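PDB 4E4U: mandalate racemase/muconate lactonizing enzyme from Unidentified, which is a putative mandelate racemase/muconate lactonizing enzyme of the enolase superfamily whose substrate and reaction are not established. Local coordinates for residues Phe342-Ile351 and Ile368-His378. Residues are numbered along the deposited sequence; the frame is centred on the assembly and turned at random.
Sequences FHAEVVKTPI and IELDMDVVKRH
Val-346 O accepts from Asp-371 N at 2.8 Å, a nearly straight bond (168° at the hydrogen) whose donor stands above the carbonyl plane, while the CA of Leu-370 brings a C-H to the same oxygen. Two residues along, Lys-348 N gives its hydrogen to Glu-369 O, also at 2.8 Å. The two bonds flank Val-347 and Leu-370, an antiparallel non-hydrogen-bonded pair that makes a single beta bridge, and water 4 carries the pairing outward by accepting from the amides of Thr-349 and Glu-369. Beside the bridge the Lys-348 chain, bent at chi2 and chi3, lays its CD against Asp-371 CB; its NZ stays 4.6 Å from Asp-371 OD2, and water 3 links the two. The other carboxylate oxygen, OD1, N-caps helix 372-377 through weak bonds from Asp-373 N and Val-374 N. In the fold, this joins the chain leaving the short helix 341-345 of the barrel domain to the segment that returns against strand 3-12 of the N-terminal domain, the two-domain plan of the enolase superfamily. Val-347 CG1 packs on Ile-368 CG1, and a chi1 of 80° at Val-346 puts its CG2 anti to the backbone N, where it meets Val-375 CG2 at 3.8 Å. Val-374 fits its CG2 against Glu-345 O. At the far end Phe-342 and His-378 form an edge-to-face pair, planes at 60°: CE1 of the phenylalanine sits over the centre of the imidazole, 3.6 Å above it. Water 2 lies at the imidazole's edge, 2.8 Å from His-378 NE2; it donates to Glu-345 OE2 and accepts from Arg-377 NH2, bridging a carboxylate and guanidinium whose direct salt bridge is long, 3.9 Å between OE2 and NH2.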
loop_
_atom_site.group_PDB
_atom_site.type_symbol
_atom_site.label_atom_id
_atom_site.label_comp_id
_atom_site.label_asym_id
_atom_site.label_seq_id
_atom_site.Cartn_x
_atom_site.Cartn_y
_atom_site.Cartn_z
ATOM N N PHE A 342 -26.722 -20.987 -39.236
ATOM C CA PHE A 342 -27.907 -20.286 -38.772
ATOM C C PHE A 342 -27.640 -18.796 -38.525
ATOM O O PHE A 342 -28.547 -17.980 -38.652
ATOM C CB PHE A 342 -28.489 -20.975 -37.532
ATOM C CG PHE A 342 -29.871 -20.507 -37.167
ATOM C CD1 PHE A 342 -30.945 -20.722 -38.022
ATOM C CD2 PHE A 342 -30.097 -19.865 -35.959
ATOM C CE1 PHE A 342 -32.214 -20.292 -37.682
ATOM C CE2 PHE A 342 -31.367 -19.435 -35.612
ATOM C CZ PHE A 342 -32.425 -19.649 -36.476
ATOM N N HIS A 343 -26.398 -18.436 -38.203
ATOM C CA HIS A 343 -26.036 -17.023 -38.053
ATOM C C HIS A 343 -26.247 -16.229 -39.337
ATOM O O HIS A 343 -26.526 -15.029 -39.294
ATOM C CB HIS A 343 -24.582 -16.863 -37.606
ATOM C CG HIS A 343 -24.382 -17.071 -36.137
ATOM N ND1 HIS A 343 -24.123 -18.307 -35.595
ATOM C CD2 HIS A 343 -24.420 -16.198 -35.105
ATOM C CE1 HIS A 343 -24.012 -18.191 -34.282
ATOM N NE2 HIS A 343 -24.185 -16.924 -33.958
ATOM N N ALA A 344 -26.090 -16.889 -40.479
ATOM C CA ALA A 344 -26.319 -16.236 -41.757
ATOM C C ALA A 344 -27.796 -16.322 -42.126
ATOM O O ALA A 344 -28.362 -15.380 -42.681
ATOM C CB ALA A 344 -25.464 -16.875 -42.838
ATOM N N GLU A 345 -28.425 -17.449 -41.815
ATOM C CA GLU A 345 -29.803 -17.683 -42.237
ATOM C C GLU A 345 -30.792 -16.707 -41.597
ATOM O O GLU A 345 -31.774 -16.300 -42.217
ATOM C CB GLU A 345 -30.219 -19.119 -41.918
ATOM C CG GLU A 345 -31.507 -19.531 -42.612
ATOM C CD GLU A 345 -31.961 -20.924 -42.233
ATOM O OE1 GLU A 345 -31.278 -21.574 -41.410
ATOM O OE2 GLU A 345 -33.004 -21.369 -42.758
ATOM N N VAL A 346 -30.530 -16.329 -40.352
ATOM C CA VAL A 346 -31.492 -15.540 -39.595
ATOM C C VAL A 346 -31.456 -14.037 -39.927
ATOM O O VAL A 346 -32.302 -13.272 -39.458
ATOM C CB VAL A 346 -31.341 -15.793 -38.076
ATOM C CG1 VAL A 346 -30.182 -14.995 -37.500
ATOM C CG2 VAL A 346 -32.645 -15.505 -37.347
ATOM N N VAL A 347 -30.499 -13.618 -40.753
ATOM C CA VAL A 347 -30.412 -12.205 -41.143
ATOM C C VAL A 347 -30.510 -12.022 -42.657
ATOM O O VAL A 347 -30.290 -12.965 -43.421
ATOM C CB VAL A 347 -29.131 -11.517 -40.618
ATOM C CG1 VAL A 347 -29.169 -11.388 -39.096
ATOM C CG2 VAL A 347 -27.886 -12.259 -41.096
ATOM N N LYS A 348 -30.840 -10.804 -43.082
ATOM C CA LYS A 348 -30.994 -10.493 -44.504
ATOM C C LYS A 348 -29.643 -10.439 -45.215
ATOM O O LYS A 348 -29.503 -10.919 -46.339
ATOM C CB LYS A 348 -31.730 -9.164 -44.683
ATOM C CG LYS A 348 -33.130 -9.130 -44.071
ATOM C CD LYS A 348 -34.108 -10.008 -44.833
ATOM C CE LYS A 348 -34.495 -9.386 -46.171
ATOM N NZ LYS A 348 -35.449 -10.236 -46.949
ATOM N N THR A 349 -28.659 -9.837 -44.556
ATOM C CA THR A 349 -27.307 -9.727 -45.090
ATOM C C THR A 349 -26.337 -10.257 -44.042
ATOM O O THR A 349 -26.133 -9.629 -43.013
ATOM C CB THR A 349 -26.944 -8.261 -45.398
ATOM O OG1 THR A 349 -27.824 -7.745 -46.404
ATOM C CG2 THR A 349 -25.504 -8.149 -45.886
ATOM N N PRO A 350 -25.742 -11.429 -44.291
ATOM C CA PRO A 350 -24.837 -12.017 -43.294
ATOM C C PRO A 350 -23.572 -11.213 -43.012
ATOM O O PRO A 350 -23.119 -10.408 -43.829
ATOM C CB PRO A 350 -24.466 -13.373 -43.907
ATOM C CG PRO A 350 -24.836 -13.278 -45.342
ATOM C CD PRO A 350 -26.028 -12.366 -45.385
ATOM N N ILE A 351 -23.010 -11.439 -41.831
ATOM C CA ILE A 351 -21.721 -10.868 -41.467
ATOM C C ILE A 351 -20.662 -11.427 -42.405
ATOM O O ILE A 351 -20.648 -12.627 -42.695
ATOM C CB ILE A 351 -21.381 -11.219 -40.021
ATOM C CG1 ILE A 351 -22.417 -10.586 -39.092
ATOM C CG2 ILE A 351 -19.972 -10.756 -39.665
ATOM C CD1 ILE A 351 -22.363 -11.094 -37.685
ATOM N N ILE A 368 -27.205 -4.601 -39.785
ATOM C CA ILE A 368 -27.781 -5.928 -39.602
ATOM C C ILE A 368 -29.307 -5.833 -39.600
ATOM O O ILE A 368 -29.867 -4.816 -39.195
ATOM C CB ILE A 368 -27.266 -6.583 -38.285
ATOM C CG1 ILE A 368 -27.350 -8.108 -38.344
ATOM C CG2 ILE A 368 -28.000 -6.053 -37.074
ATOM C CD1 ILE A 368 -26.309 -8.719 -39.250
ATOM N N GLU A 369 -29.977 -6.878 -40.077
ATOM C CA GLU A 369 -31.435 -6.902 -40.091
ATOM C C GLU A 369 -31.916 -8.339 -40.058
ATOM O O GLU A 369 -31.443 -9.171 -40.833
ATOM C CB GLU A 369 -31.981 -6.203 -41.344
ATOM C CG GLU A 369 -33.508 -6.113 -41.398
ATOM C CD GLU A 369 -34.017 -5.333 -42.599
ATOM O OE1 GLU A 369 -33.195 -4.911 -43.439
ATOM O OE2 GLU A 369 -35.244 -5.145 -42.705
ATOM N N LEU A 370 -32.868 -8.633 -39.179
ATOM C CA LEU A 370 -33.413 -9.984 -39.098
ATOM C C LEU A 370 -34.276 -10.325 -40.303
ATOM O O LEU A 370 -35.023 -9.481 -40.805
ATOM C CB LEU A 370 -34.248 -10.157 -37.835
ATOM C CG LEU A 370 -33.504 -10.094 -36.505
ATOM C CD1 LEU A 370 -34.501 -10.051 -35.364
ATOM C CD2 LEU A 370 -32.563 -11.282 -36.347
ATOM N N ASP A 371 -34.170 -11.572 -40.749
ATOM C CA ASP A 371 -35.088 -12.125 -41.727
ATOM C C ASP A 371 -36.275 -12.658 -40.932
ATOM O O ASP A 371 -36.186 -13.712 -40.298
ATOM C CB ASP A 371 -34.403 -13.245 -42.517
ATOM C CG ASP A 371 -35.278 -13.808 -43.623
ATOM O OD1 ASP A 371 -36.507 -13.904 -43.430
ATOM O OD2 ASP A 371 -34.730 -14.155 -44.689
ATOM N N MET A 372 -37.383 -11.925 -40.955
ATOM C CA MET A 372 -38.514 -12.251 -40.092
ATOM C C MET A 372 -39.218 -13.551 -40.465
ATOM O O MET A 372 -39.829 -14.190 -39.612
ATOM C CB MET A 372 -39.510 -11.092 -40.020
ATOM C CG MET A 372 -38.937 -9.853 -39.348
ATOM S SD MET A 372 -38.076 -10.201 -37.795
ATOM C CE MET A 372 -39.425 -10.790 -36.778
ATOM N N ASP A 373 -39.134 -13.954 -41.726
ATOM C CA ASP A 373 -39.719 -15.231 -42.107
ATOM C C ASP A 373 -38.955 -16.382 -41.447
ATOM O O ASP A 373 -39.555 -17.336 -40.952
ATOM C CB ASP A 373 -39.756 -15.374 -43.626
ATOM C CG ASP A 373 -40.676 -14.361 -44.283
ATOM O OD1 ASP A 373 -41.766 -14.088 -43.731
ATOM O OD2 ASP A 373 -40.313 -13.835 -45.351
ATOM N N VAL A 374 -37.630 -16.275 -41.408
ATOM C CA VAL A 374 -36.810 -17.275 -40.731
ATOM C C VAL A 374 -37.046 -17.234 -39.223
ATOM O O VAL A 374 -37.218 -18.278 -38.585
ATOM C CB VAL A 374 -35.312 -17.088 -41.054
ATOM C CG1 VAL A 374 -34.454 -18.048 -40.235
ATOM C CG2 VAL A 374 -35.070 -17.274 -42.551
ATOM N N VAL A 375 -37.068 -16.029 -38.655
ATOM C CA VAL A 375 -37.357 -15.856 -37.234
ATOM C C VAL A 375 -38.674 -16.531 -36.849
ATOM O O VAL A 375 -38.727 -17.281 -35.871
ATOM C CB VAL A 375 -37.391 -14.364 -36.843
ATOM C CG1 VAL A 375 -37.942 -14.181 -35.434
ATOM C CG2 VAL A 375 -35.999 -13.762 -36.950
ATOM N N LYS A 376 -39.727 -16.282 -37.622
ATOM C CA LYS A 376 -41.035 -16.859 -37.314
ATOM C C LYS A 376 -41.019 -18.390 -37.321
ATOM O O LYS A 376 -41.684 -19.025 -36.503
ATOM C CB LYS A 376 -42.109 -16.337 -38.272
ATOM C CG LYS A 376 -42.405 -14.850 -38.119
ATOM C CD LYS A 376 -43.386 -14.365 -39.179
ATOM C CE LYS A 376 -43.317 -12.852 -39.335
ATOM N NZ LYS A 376 -44.549 -12.302 -39.968
ATOM N N ARG A 377 -40.250 -18.978 -38.233
ATOM C CA ARG A 377 -40.171 -20.432 -38.335
ATOM C C ARG A 377 -39.382 -21.062 -37.186
ATOM O O ARG A 377 -39.475 -22.268 -36.960
ATOM C CB ARG A 377 -39.560 -20.856 -39.678
ATOM C CG ARG A 377 -40.383 -20.475 -40.901
ATOM C CD ARG A 377 -40.003 -21.315 -42.118
ATOM N NE ARG A 377 -38.574 -21.251 -42.420
ATOM C CZ ARG A 377 -38.010 -20.294 -43.153
ATOM N NH1 ARG A 377 -38.749 -19.312 -43.647
ATOM N NH2 ARG A 377 -36.704 -20.311 -43.386
ATOM N N HIS A 378 -38.607 -20.253 -36.464
ATOM C CA HIS A 378 -37.776 -20.776 -35.382
ATOM C C HIS A 378 -38.175 -20.219 -34.018
ATOM O O HIS A 378 -37.375 -20.186 -33.085
ATOM C CB HIS A 378 -36.291 -20.541 -35.689
ATOM C CG HIS A 378 -35.817 -21.279 -36.899
ATOM N ND1 HIS A 378 -35.251 -22.536 -36.835
ATOM C CD2 HIS A 378 -35.866 -20.958 -38.217
ATOM C CE1 HIS A 378 -34.954 -22.945 -38.056
ATOM N NE2 HIS A 378 -35.320 -22.013 -38.911
HETATM O O HOH W 1 -31.969 -15.310 -44.736
HETATM O O HOH W 2 -35.180 -22.409 -41.692
HETATM O O HOH W 3 -34.255 -12.792 -47.189
HETATM O O HOH W 4 -28.413 -8.166 -42.192
#